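Local coordinates for amino acid ABC transporter, binding protein (Thermus thermophilus, PDB 3VV5), which probably serves an ABC transporter as its solute-binding protein, capturing amino acids, and here holds the lysine analogue L-thialysine, at residues G131-A136 with Q207-L211; R166-D171 with R182-T188; A110-D114 with K223-S227; W79-S83 with G94-F98. All coordinates share one frame; numbering follows the deposited sequence.

Interaction 1. Residues G131-A136 with Q207-L211; sequences GGPRTA and QVGEL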
loop_
_atom_site.group_PDB
_atom_site.type_symbol
_atom_site.label_atom_id
_atom_site.label_comp_id
_atom_site.label_asym_id
_atom_site.label_seq_id
_atom_site.Cartn_x
_atom_site.Cartn_y
_atom_site.Cartn_z
ATOM N N GLY A 131 21.172 -11.020 12.896
ATOM C CA GLY A 131 21.477 -12.458 13.072
ATOM C C GLY A 131 20.337 -13.373 12.672
ATOM O O GLY A 131 20.456 -14.607 12.719
ATOM N N GLY A 132 19.214 -12.770 12.282
ATOM C CA GLY A 132 18.030 -13.526 11.907
ATOM C C GLY A 132 18.071 -13.863 10.425
ATOM O O GLY A 132 19.063 -13.588 9.758
ATOM N N PRO A 133 16.991 -14.459 9.904
ATOM C CA PRO A 133 16.942 -14.910 8.521
ATOM C C PRO A 133 17.125 -13.776 7.518
ATOM O O PRO A 133 16.566 -12.683 7.697
ATOM C CB PRO A 133 15.546 -15.512 8.406
ATOM C CG PRO A 133 15.220 -15.936 9.793
ATOM C CD PRO A 133 15.792 -14.874 10.657
ATOM N N ARG A 134 17.923 -14.035 6.485
ATOM C CA ARG A 134 18.137 -13.068 5.420
ATOM C C ARG A 134 17.476 -13.414 4.094
ATOM O O ARG A 134 17.149 -12.509 3.332
ATOM C CB ARG A 134 19.628 -12.839 5.174
ATOM C CG ARG A 134 20.344 -12.167 6.341
ATOM C CD ARG A 134 21.847 -12.444 6.242
ATOM N NE ARG A 134 22.468 -11.663 5.176
ATOM C CZ ARG A 134 23.682 -11.892 4.685
ATOM N NH1 ARG A 134 24.422 -12.897 5.136
ATOM N NH2 ARG A 134 24.155 -11.111 3.727
ATOM N N THR A 135 17.304 -14.700 3.810
ATOM C CA THR A 135 16.793 -15.134 2.514
ATOM C C THR A 135 15.573 -16.035 2.665
ATOM O O THR A 135 15.284 -16.516 3.760
ATOM C CB THR A 135 17.847 -15.945 1.756
ATOM O OG1 THR A 135 18.207 -17.075 2.562
ATOM C CG2 THR A 135 19.078 -15.098 1.460
ATOM N N ALA A 136 14.884 -16.300 1.559
ATOM C CA ALA A 136 13.749 -17.223 1.570
ATOM C C ALA A 136 14.170 -18.602 2.080
ATOM O O ALA A 136 13.426 -19.242 2.822
ATOM C CB ALA A 136 13.128 -17.333 0.180
ATOM N N GLN A 207 17.516 -5.919 10.597
ATOM C CA GLN A 207 18.285 -5.944 9.367
ATOM C C GLN A 207 17.295 -6.247 8.260
ATOM O O GLN A 207 16.415 -7.084 8.432
ATOM C CB GLN A 207 19.394 -7.014 9.434
ATOM C CG GLN A 207 19.063 -8.311 8.713
ATOM C CD GLN A 207 19.794 -9.544 9.253
ATOM O OE1 GLN A 207 20.974 -9.479 9.647
ATOM N NE2 GLN A 207 19.086 -10.682 9.268
ATOM N N VAL A 208 17.437 -5.572 7.129
ATOM C CA VAL A 208 16.589 -5.861 5.967
ATOM C C VAL A 208 17.309 -6.908 5.125
ATOM O O VAL A 208 18.485 -6.742 4.779
ATOM C CB VAL A 208 16.277 -4.569 5.164
ATOM C CG1 VAL A 208 15.366 -4.855 3.968
ATOM C CG2 VAL A 208 15.646 -3.510 6.088
ATOM N N GLY A 209 16.606 -7.996 4.822
ATOM C CA GLY A 209 17.179 -9.113 4.077
ATOM C C GLY A 209 16.835 -9.018 2.606
ATOM O O GLY A 209 16.759 -7.923 2.050
ATOM N N GLU A 210 16.604 -10.165 1.984
ATOM C CA GLU A 210 16.440 -10.221 0.537
ATOM C C GLU A 210 15.116 -9.586 0.091
ATOM O O GLU A 210 14.111 -9.612 0.807
ATOM C CB GLU A 210 16.608 -11.664 0.013
ATOM C CG GLU A 210 15.317 -12.410 -0.293
ATOM C CD GLU A 210 15.504 -13.742 -1.044
ATOM O OE1 GLU A 210 15.512 -14.794 -0.391
ATOM O OE2 GLU A 210 15.612 -13.754 -2.289
ATOM N N LEU A 211 15.142 -8.987 -1.089
ATOM C CA LEU A 211 13.932 -8.568 -1.753
ATOM C C LEU A 211 13.308 -9.802 -2.398
ATOM O O LEU A 211 13.831 -10.345 -3.386
ATOM C CB LEU A 211 14.261 -7.472 -2.761
ATOM C CG LEU A 211 13.212 -6.747 -3.608
ATOM C CD1 LEU A 211 12.372 -5.815 -2.801
ATOM C CD2 LEU A 211 13.959 -5.965 -4.667
HETATM O O HOH W 1 22.549 -11.612 10.043
HETATM O O HOH W 2 17.032 -9.964 7.221
#
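Gln-207 and Glu-210, side chains of the strand 207-211, reach across to the loop 131-136 on the surface of one lobe of this two-lobed, family 3 solute-binding fold. The loop continues from strand 120-129, the antiparallel partner of strand 206-222, and runs beside the latter with end-to-end directions 21° apart. Gln-207 leaves the backbone with chi1 near 100°, away from a staggered position, then extends beyond CG to bring its amide against the loop. Its NE2 donates to Gly-132 O at 2.9 Å; the acceptor lies in the amide plane, whereas the donor stands above the carbonyl plane. NE2 also donates a hydrogen bond to a water 3.0 Å away, and that water donates in turn to Pro-133 O and Gln-207 O. At the other end of the amide a second water donates to OE1 over 2.7 Å and takes a weak bond from Gly-131 N, so bonds at both ends fix the rotation of the group. Arg-134 crosses this side chain at about a right angle, its CG 3.5 Å from Gln-207 NE2. At Gly-209 a side chain would collide with Arg-134 O, which accepts from Glu-210 N at 2.8 Å. Glu-210 extends beyond CG past the CA and CB of Thr-135 until OE1 accepts from Ala-136 N nearly along its own C-O axis, at a very short modelled 2.5 Å.

Interaction 2. Residues R166-D171 with R182-T188; sequences RTYQRD and RIDTWIT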
loop_
_atom_site.group_PDB
_atom_site.type_symbol
_atom_site.label_atom_id
_atom_site.label_comp_id
_atom_site.label_asym_id
_atom_site.label_seq_id
_atom_site.Cartn_x
_atom_site.Cartn_y
_atom_site.Cartn_z
ATOM N N ARG A 166 2.095 -16.438 10.731
ATOM C CA ARG A 166 1.210 -15.684 11.611
ATOM C C ARG A 166 0.641 -14.497 10.846
ATOM O O ARG A 166 1.395 -13.748 10.224
ATOM C CB ARG A 166 1.978 -15.150 12.813
ATOM C CG ARG A 166 2.582 -16.205 13.730
ATOM C CD ARG A 166 1.800 -16.311 15.042
ATOM N NE ARG A 166 2.341 -17.384 15.876
ATOM C CZ ARG A 166 3.309 -17.232 16.783
ATOM N NH1 ARG A 166 3.850 -16.040 17.007
ATOM N NH2 ARG A 166 3.729 -18.281 17.473
ATOM N N THR A 167 -0.672 -14.316 10.912
ATOM C CA THR A 167 -1.332 -13.251 10.160
ATOM C C THR A 167 -1.792 -12.119 11.086
ATOM O O THR A 167 -2.212 -12.362 12.224
ATOM C CB THR A 167 -2.506 -13.785 9.310
ATOM O OG1 THR A 167 -3.427 -14.481 10.159
ATOM C CG2 THR A 167 -2.005 -14.749 8.227
ATOM N N TYR A 168 -1.699 -10.882 10.608
ATOM C CA TYR A 168 -2.007 -9.708 11.436
ATOM C C TYR A 168 -3.001 -8.822 10.709
ATOM O O TYR A 168 -2.969 -8.733 9.482
ATOM C CB TYR A 168 -0.722 -8.921 11.783
ATOM C CG TYR A 168 0.253 -9.724 12.630
ATOM C CD1 TYR A 168 1.080 -10.697 12.056
ATOM C CD2 TYR A 168 0.321 -9.537 14.006
ATOM C CE1 TYR A 168 1.944 -11.458 12.841
ATOM C CE2 TYR A 168 1.190 -10.289 14.801
ATOM C CZ TYR A 168 1.990 -11.250 14.212
ATOM O OH TYR A 168 2.838 -11.988 15.004
ATOM N N GLN A 169 -3.891 -8.174 11.457
ATOM C CA GLN A 169 -4.828 -7.237 10.847
ATOM C C GLN A 169 -4.086 -6.023 10.303
ATOM O O GLN A 169 -4.399 -5.533 9.225
ATOM C CB GLN A 169 -5.891 -6.782 11.845
ATOM C CG GLN A 169 -6.948 -5.869 11.201
ATOM C CD GLN A 169 -8.268 -5.862 11.937
ATOM O OE1 GLN A 169 -8.324 -6.110 13.144
ATOM N NE2 GLN A 169 -9.345 -5.564 11.212
ATOM N N ARG A 170 -3.110 -5.547 11.064
ATOM C CA ARG A 170 -2.356 -4.370 10.691
ATOM C C ARG A 170 -0.873 -4.692 10.667
ATOM O O ARG A 170 -0.326 -5.318 11.587
ATOM C CB ARG A 170 -2.659 -3.180 11.626
ATOM C CG ARG A 170 -4.111 -2.664 11.516
ATOM C CD ARG A 170 -4.457 -1.616 12.588
ATOM N NE ARG A 170 -4.603 -2.224 13.909
ATOM C CZ ARG A 170 -5.713 -2.804 14.362
ATOM N NH1 ARG A 170 -5.727 -3.344 15.577
ATOM N NH2 ARG A 170 -6.805 -2.857 13.601
ATOM N N ASP A 171 -0.227 -4.224 9.605
ATOM C CA ASP A 171 1.187 -4.482 9.400
ATOM C C ASP A 171 2.075 -4.069 10.596
ATOM O O ASP A 171 3.005 -4.820 10.944
ATOM C CB ASP A 171 1.641 -3.843 8.085
ATOM C CG ASP A 171 2.971 -4.383 7.597
ATOM O OD1 ASP A 171 3.173 -5.614 7.582
ATOM O OD2 ASP A 171 3.801 -3.567 7.208
ATOM N N ARG A 182 8.467 -12.793 19.052
ATOM C CA ARG A 182 7.389 -13.769 18.887
ATOM C C ARG A 182 7.265 -14.272 17.443
ATOM O O ARG A 182 6.604 -15.281 17.166
ATOM C CB ARG A 182 6.069 -13.227 19.443
ATOM C CG ARG A 182 6.270 -12.403 20.728
ATOM C CD ARG A 182 5.380 -12.846 21.879
ATOM N NE ARG A 182 3.983 -12.442 21.702
ATOM C CZ ARG A 182 3.438 -11.338 22.214
ATOM N NH1 ARG A 182 4.165 -10.490 22.948
ATOM N NH2 ARG A 182 2.154 -11.083 21.988
ATOM N N ILE A 183 7.932 -13.582 16.521
ATOM C CA ILE A 183 8.129 -14.128 15.181
ATOM C C ILE A 183 9.595 -13.935 14.823
ATOM O O ILE A 183 10.276 -13.079 15.397
ATOM C CB ILE A 183 7.222 -13.452 14.128
ATOM C CG1 ILE A 183 7.524 -11.948 14.039
ATOM C CG2 ILE A 183 5.724 -13.671 14.447
ATOM C CD1 ILE A 183 6.756 -11.249 12.932
ATOM N N ASP A 184 10.077 -14.729 13.878
ATOM C CA ASP A 184 11.470 -14.648 13.434
ATOM C C ASP A 184 11.686 -13.602 12.348
ATOM O O ASP A 184 12.783 -13.052 12.207
ATOM C CB ASP A 184 11.913 -15.996 12.871
ATOM C CG ASP A 184 12.073 -17.055 13.944
ATOM O OD1 ASP A 184 12.974 -16.899 14.803
ATOM O OD2 ASP A 184 11.314 -18.043 13.913
ATOM N N THR A 185 10.639 -13.351 11.573
ATOM C CA THR A 185 10.757 -12.590 10.330
ATOM C C THR A 185 9.441 -11.888 10.016
ATOM O O THR A 185 8.381 -12.446 10.223
ATOM C CB THR A 185 11.185 -13.525 9.174
ATOM O OG1 THR A 185 12.576 -13.862 9.335
ATOM C CG2 THR A 185 10.995 -12.848 7.789
ATOM N N TRP A 186 9.534 -10.649 9.523
ATOM C CA TRP A 186 8.390 -9.868 9.070
ATOM C C TRP A 186 8.576 -9.628 7.578
ATOM O O TRP A 186 9.660 -9.207 7.160
ATOM C CB TRP A 186 8.411 -8.541 9.852
ATOM C CG TRP A 186 7.449 -7.461 9.445
ATOM C CD1 TRP A 186 6.151 -7.596 9.017
ATOM C CD2 TRP A 186 7.715 -6.053 9.494
ATOM N NE1 TRP A 186 5.592 -6.334 8.811
ATOM C CE2 TRP A 186 6.538 -5.381 9.088
ATOM C CE3 TRP A 186 8.844 -5.295 9.852
ATOM C CZ2 TRP A 186 6.462 -3.978 9.016
ATOM C CZ3 TRP A 186 8.772 -3.905 9.769
ATOM C CH2 TRP A 186 7.586 -3.263 9.363
ATOM N N ILE A 187 7.572 -9.959 6.760
ATOM C CA ILE A 187 7.673 -9.697 5.334
ATOM C C ILE A 187 6.782 -8.516 5.039
ATOM O O ILE A 187 5.580 -8.550 5.320
ATOM C CB ILE A 187 7.310 -10.907 4.436
ATOM C CG1 ILE A 187 8.302 -12.067 4.657
ATOM C CG2 ILE A 187 7.356 -10.492 2.956
ATOM C CD1 ILE A 187 8.045 -13.268 3.744
ATOM N N THR A 188 7.377 -7.457 4.488
ATOM C CA THR A 188 6.635 -6.226 4.279
ATOM C C THR A 188 7.234 -5.459 3.121
ATOM O O THR A 188 8.158 -5.931 2.472
ATOM C CB THR A 188 6.642 -5.355 5.585
ATOM O OG1 THR A 188 5.711 -4.270 5.475
ATOM C CG2 THR A 188 8.030 -4.818 5.871
HETATM O O HOH W 3 3.094 -7.714 6.102
#
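Asp-171 sets its carboxylate against the edge of the Trp-186 indole, the two planes turned 40° apart. Trp-186 NE1 donates to Asp-171 OD1 at 2.8 Å; the bond lies close to the ring plane and is nearly straight (164°), but it reaches the oxygen from above the carboxylate plane. The other oxygen, OD2, accepts from Thr-188 OG1 on its syn side over 2.7 Å. With OG1 anti to the backbone N (chi1 -169°), Thr-188 offers its hydroxyl to the aspartate while its CG2 lies over the centre of one indole face, 3.5 Å above the plane. A water donates to both Asp-171 OD1, 2.6 Å away, and Ile-187 O. Farther along, Ile-183 CG2 meets the edge of the Tyr-168 ring, 3.4 Å from OH, and Tyr-168 OH itself is hydrogen-bonded to Asp-177. Arg-166, bent at chi2, directs NH1 to Arg-182 O in a weak bond of 2.9 Å; its stronger polar partner is Glu-164, in a salt bridge through NE. Strands 164-168 and 185-189 both run parallel to strand 143-147, one on each side of it, and helix 171-180 joins them as a beta-alpha-beta crossover. Asp-171 touches Gln-147 of the ligand pocket, and its side chain lies about 6 Å from the bound L-thialysine. Buried, yet receiving an indole N-H, a hydroxyl and a water, the carboxylate is probably kept ionised and held in place as a second-shell group behind the pocket.

Interaction 3. Residues A110-D114 with K223-S227; sequences ARAVD and KGNKS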
loop_
_atom_site.group_PDB
_atom_site.type_symbol
_atom_site.label_atom_id
_atom_site.label_comp_id
_atom_site.label_asym_id
_atom_site.label_seq_id
_atom_site.Cartn_x
_atom_site.Cartn_y
_atom_site.Cartn_z
ATOM N N ALA A 110 -6.704 -8.061 -10.260
ATOM C CA ALA A 110 -6.999 -7.385 -11.536
ATOM C C ALA A 110 -8.306 -7.869 -12.187
ATOM O O ALA A 110 -8.928 -7.143 -12.964
ATOM C CB ALA A 110 -5.846 -7.522 -12.502
ATOM N N ARG A 111 -8.699 -9.098 -11.875
ATOM C CA ARG A 111 -10.041 -9.578 -12.205
ATOM C C ARG A 111 -11.113 -8.891 -11.371
ATOM O O ARG A 111 -12.117 -8.405 -11.918
ATOM C CB ARG A 111 -10.134 -11.087 -12.001
ATOM C CG ARG A 111 -9.191 -11.874 -12.860
ATOM C CD ARG A 111 -9.641 -13.327 -12.901
ATOM N NE ARG A 111 -8.516 -14.253 -12.811
ATOM C CZ ARG A 111 -8.117 -14.828 -11.680
ATOM N NH1 ARG A 111 -8.753 -14.578 -10.534
ATOM N NH2 ARG A 111 -7.085 -15.657 -11.688
ATOM N N ALA A 112 -10.890 -8.824 -10.057
ATOM C CA ALA A 112 -11.868 -8.284 -9.124
ATOM C C ALA A 112 -12.147 -6.776 -9.298
ATOM O O ALA A 112 -13.292 -6.329 -9.167
ATOM C CB ALA A 112 -11.441 -8.598 -7.660
ATOM N N VAL A 113 -11.099 -5.997 -9.557
ATOM C CA VAL A 113 -11.239 -4.539 -9.688
ATOM C C VAL A 113 -10.518 -4.078 -10.957
ATOM O O VAL A 113 -9.761 -4.853 -11.561
ATOM C CB VAL A 113 -10.697 -3.781 -8.409
ATOM C CG1 VAL A 113 -11.522 -4.130 -7.144
ATOM C CG2 VAL A 113 -9.218 -4.057 -8.195
ATOM N N ASP A 114 -10.748 -2.831 -11.374
ATOM C CA ASP A 114 -9.949 -2.252 -12.458
ATOM C C ASP A 114 -8.840 -1.371 -11.866
ATOM O O ASP A 114 -9.129 -0.419 -11.142
ATOM C CB ASP A 114 -10.816 -1.427 -13.413
ATOM C CG ASP A 114 -11.574 -2.286 -14.415
ATOM O OD1 ASP A 114 -10.999 -3.274 -14.933
ATOM O OD2 ASP A 114 -12.746 -1.966 -14.678
ATOM N N LYS A 223 -14.949 -2.732 -10.613
ATOM C CA LYS A 223 -14.757 -3.401 -11.897
ATOM C C LYS A 223 -15.763 -2.839 -12.910
ATOM O O LYS A 223 -16.943 -2.697 -12.599
ATOM C CB LYS A 223 -14.875 -4.934 -11.756
ATOM C CG LYS A 223 -14.761 -5.740 -13.070
ATOM C CD LYS A 223 -13.489 -5.440 -13.859
ATOM C CE LYS A 223 -12.369 -6.415 -13.564
ATOM N NZ LYS A 223 -11.153 -6.173 -14.386
ATOM N N GLY A 224 -15.276 -2.453 -14.087
ATOM C CA GLY A 224 -16.152 -1.864 -15.113
ATOM C C GLY A 224 -16.399 -0.363 -15.030
ATOM O O GLY A 224 -17.116 0.198 -15.872
ATOM N N ASN A 225 -15.859 0.305 -14.003
ATOM C CA ASN A 225 -16.008 1.766 -13.908
ATOM C C ASN A 225 -14.965 2.478 -14.776
ATOM O O ASN A 225 -14.081 3.211 -14.269
ATOM C CB ASN A 225 -15.983 2.263 -12.441
ATOM C CG ASN A 225 -16.395 3.735 -12.308
ATOM O OD1 ASN A 225 -16.644 4.428 -13.302
ATOM N ND2 ASN A 225 -16.475 4.209 -11.075
ATOM N N LYS A 226 -15.082 2.267 -16.093
ATOM C CA LYS A 226 -14.091 2.767 -17.058
ATOM C C LYS A 226 -14.088 4.298 -17.126
ATOM O O LYS A 226 -13.070 4.904 -17.434
ATOM C CB LYS A 226 -14.308 2.131 -18.446
ATOM C CG LYS A 226 -14.004 0.612 -18.514
ATOM C CD LYS A 226 -12.484 0.338 -18.332
ATOM C CE LYS A 226 -12.049 -1.123 -18.596
ATOM N NZ LYS A 226 -12.828 -2.150 -17.824
ATOM N N SER A 227 -15.231 4.917 -16.826
ATOM C CA SER A 227 -15.347 6.373 -16.753
ATOM C C SER A 227 -14.376 6.963 -15.717
ATOM O O SER A 227 -13.520 7.805 -16.051
ATOM C CB SER A 227 -16.795 6.766 -16.407
ATOM O OG SER A 227 -16.892 8.168 -16.327
#
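Lys-223 runs along the end of helix 107-112 and finishes beside Asp-114. Its CB sits 3.3 Å from Ala-112 O. CG, anti to the backbone N (chi1 177°), lies 3.9 Å from Arg-111 O; bends at chi2 and chi3 then turn the chain back toward Asp-114, bringing CD to 3.5 Å from its OD1. Past CE, NZ donates to Ala-110 O at 2.8 Å, in the carbonyl plane, and forms a salt bridge with Asp-114 OD1 at 3.0 Å; a bond to Val-113 O is weak. The ammonium thus joins carbonyls at the end of the helix to the aspartate of strand 113-115, which pairs antiparallel with strand 206-222 just ahead of Lys-223. Asp-114 OD2 takes two more donors from opposite faces of the carboxylate plane: Gly-224 N at 2.6 Å and Lys-226 NZ at 3.2 Å, the latter completing a three-residue salt-bridge network. Replacing Asp-114 with an alanine would probably leave both ammonium groups without their shared counter-charge and Gly-224 N without this acceptor. One residue past Gly-224, Asn-225 occupies the N-cap position of helix 226-242, with OD1 capping Leu-228 N and ND2 hydrogen-bonded to Arg-27 O.

Interaction 4. Residues W79-S83 with G94-F98; sequences WIAQS and GRFDF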
loop_
_atom_site.group_PDB
_atom_site.type_symbol
_atom_site.label_atom_id
_atom_site.label_comp_id
_atom_site.label_asym_id
_atom_site.label_seq_id
_atom_site.Cartn_x
_atom_site.Cartn_y
_atom_site.Cartn_z
ATOM N N TRP A 79 -12.127 11.236 2.568
ATOM C CA TRP A 79 -11.378 10.012 2.814
ATOM C C TRP A 79 -12.143 9.127 3.788
ATOM O O TRP A 79 -12.709 9.607 4.776
ATOM C CB TRP A 79 -9.983 10.325 3.377
ATOM C CG TRP A 79 -9.049 10.949 2.371
ATOM C CD1 TRP A 79 -8.926 12.278 2.079
ATOM C CD2 TRP A 79 -8.113 10.257 1.524
ATOM N NE1 TRP A 79 -7.961 12.457 1.103
ATOM C CE2 TRP A 79 -7.451 11.233 0.749
ATOM C CE3 TRP A 79 -7.778 8.904 1.348
ATOM C CZ2 TRP A 79 -6.466 10.902 -0.190
ATOM C CZ3 TRP A 79 -6.782 8.569 0.418
ATOM C CH2 TRP A 79 -6.149 9.567 -0.343
ATOM N N ILE A 80 -12.123 7.835 3.499
ATOM C CA ILE A 80 -12.736 6.821 4.358
ATOM C C ILE A 80 -11.667 5.772 4.653
ATOM O O ILE A 80 -11.189 5.107 3.734
ATOM C CB ILE A 80 -13.925 6.143 3.631
ATOM C CG1 ILE A 80 -14.904 7.193 3.080
ATOM C CG2 ILE A 80 -14.615 5.089 4.554
ATOM C CD1 ILE A 80 -16.190 7.293 3.862
ATOM N N ALA A 81 -11.307 5.635 5.926
ATOM C CA ALA A 81 -10.271 4.703 6.370
ATOM C C ALA A 81 -10.882 3.405 6.903
ATOM O O ALA A 81 -11.625 3.434 7.856
ATOM C CB ALA A 81 -9.410 5.354 7.455
ATOM N N GLN A 82 -10.539 2.275 6.295
ATOM C CA GLN A 82 -11.130 0.978 6.664
ATOM C C GLN A 82 -10.050 -0.090 6.745
ATOM O O GLN A 82 -8.968 0.066 6.182
ATOM C CB GLN A 82 -12.139 0.532 5.581
ATOM C CG GLN A 82 -13.355 1.440 5.375
ATOM C CD GLN A 82 -14.435 1.190 6.416
ATOM O OE1 GLN A 82 -14.605 1.963 7.364
ATOM N NE2 GLN A 82 -15.160 0.095 6.252
ATOM N N SER A 83 -10.365 -1.215 7.380
ATOM C CA SER A 83 -9.431 -2.341 7.412
ATOM C C SER A 83 -8.979 -2.741 5.993
ATOM O O SER A 83 -9.804 -2.825 5.074
ATOM C CB SER A 83 -10.068 -3.519 8.163
ATOM O OG SER A 83 -9.151 -4.598 8.260
ATOM N N GLY A 94 -19.516 -0.020 -3.889
ATOM C CA GLY A 94 -19.783 1.396 -4.112
ATOM C C GLY A 94 -19.663 2.293 -2.888
ATOM O O GLY A 94 -20.133 3.417 -2.905
ATOM N N ARG A 95 -19.040 1.789 -1.826
ATOM C CA ARG A 95 -18.799 2.563 -0.595
ATOM C C ARG A 95 -17.865 3.755 -0.850
ATOM O O ARG A 95 -18.023 4.826 -0.254
ATOM C CB ARG A 95 -18.255 1.642 0.523
ATOM C CG ARG A 95 -17.810 2.365 1.816
ATOM C CD ARG A 95 -18.971 2.677 2.737
ATOM N NE ARG A 95 -18.615 3.439 3.945
ATOM C CZ ARG A 95 -18.142 2.914 5.077
ATOM N NH1 ARG A 95 -17.909 1.615 5.173
ATOM N NH2 ARG A 95 -17.882 3.699 6.119
ATOM N N PHE A 96 -16.894 3.570 -1.736
ATOM C CA PHE A 96 -16.027 4.670 -2.162
ATOM C C PHE A 96 -15.937 4.626 -3.684
ATOM O O PHE A 96 -16.270 3.605 -4.301
ATOM C CB PHE A 96 -14.601 4.585 -1.584
ATOM C CG PHE A 96 -14.368 3.474 -0.578
ATOM C CD1 PHE A 96 -14.554 3.692 0.777
ATOM C CD2 PHE A 96 -13.874 2.240 -0.990
ATOM C CE1 PHE A 96 -14.284 2.684 1.716
ATOM C CE2 PHE A 96 -13.610 1.227 -0.059
ATOM C CZ PHE A 96 -13.818 1.447 1.286
ATOM N N ASP A 97 -15.467 5.712 -4.290
ATOM C CA ASP A 97 -15.327 5.785 -5.749
ATOM C C ASP A 97 -14.020 5.173 -6.237
ATOM O O ASP A 97 -13.972 4.516 -7.290
ATOM C CB ASP A 97 -15.439 7.238 -6.218
ATOM C CG ASP A 97 -16.737 7.859 -5.816
ATOM O OD1 ASP A 97 -17.791 7.255 -6.127
ATOM O OD2 ASP A 97 -16.715 8.931 -5.177
ATOM N N PHE A 98 -12.957 5.384 -5.465
ATOM C CA PHE A 98 -11.702 4.686 -5.706
ATOM C C PHE A 98 -10.942 4.422 -4.420
ATOM O O PHE A 98 -11.233 5.006 -3.368
ATOM C CB PHE A 98 -10.817 5.355 -6.782
ATOM C CG PHE A 98 -10.004 6.564 -6.316
ATOM C CD1 PHE A 98 -8.641 6.430 -6.003
ATOM C CD2 PHE A 98 -10.572 7.847 -6.300
ATOM C CE1 PHE A 98 -7.867 7.554 -5.611
ATOM C CE2 PHE A 98 -9.806 9.003 -5.940
ATOM C CZ PHE A 98 -8.458 8.853 -5.590
#
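Ile-80 and Phe-96 mark the closest approach of the two backbones, their CA atoms 7.6 Å apart, so side chains make the contact. The segment 79-83 is the end of strand 76-81 and the turn beyond it. The segment 94-98 leaves helix 87-92 through a Schellman motif at Gly-94, whose positive phi would jam a CB against the preceding carbonyl O. From there Phe-96 directs its ring to the strand with chi1 of -6°, CG almost eclipsing the backbone N. Ile-80 CG2 comes to the ring's edge, 3.7 Å from Phe-96 CE1, and Ile-80 CB lies 3.8 Å from Phe-96 CD1. These residues belong to a beta-alpha-beta crossover: strands 76-81 and 98-100 both pair in parallel with strand 37-42, helix 87-92 joins them, and its Leu-87 and Gln-90 also touch the Phe-96 ring. Arg-95 bends at chi2 and brings one guanidinium face over Ile-80 CG2, with NH2 3.9 Å away. Its own CB stands 4.2 Å above the centre of the Phe-96 ring. Gln-82 CG meets the same ring edge as Ile-80, 4.0 Å from Phe-96 CE1 and next to CZ, and its chain crosses Arg-95 at about a right angle. Gln-82 CD lies 3.7 Å from Arg-95 NH1, the amide plane tilted 69° from the guanidinium. An alanine in place of Gln-82 would probably open a gap beside Phe-96 CE1 and CZ and leave the Arg-95 guanidinium freer to turn. Gln-90 touches both Gln-82 and Arg-95.

How the interactions relate
Along the chain, 79-83 with 94-98 closes first; interaction 3 then spans a long loop that contains interaction 1, which in turn encloses interaction 2. All four reach one mixed sheet, with strand 206-222 extending from interaction 1 toward interaction 3. Interactions 1 and 2 have centres 14 Å apart and touch where Pro-133 packs on Thr-185. Interactions 3 and 4, centres 15 Å apart, do not touch, and interaction 3 lies on the opposite side of the chain's centre from interactions 1 and 2. Interactions 2 and 4, 25 Å between centres, meet through a probable hydrogen bond of Gln-169 to Ser-83, consistent with a bridge between two lobes closed round the ligand.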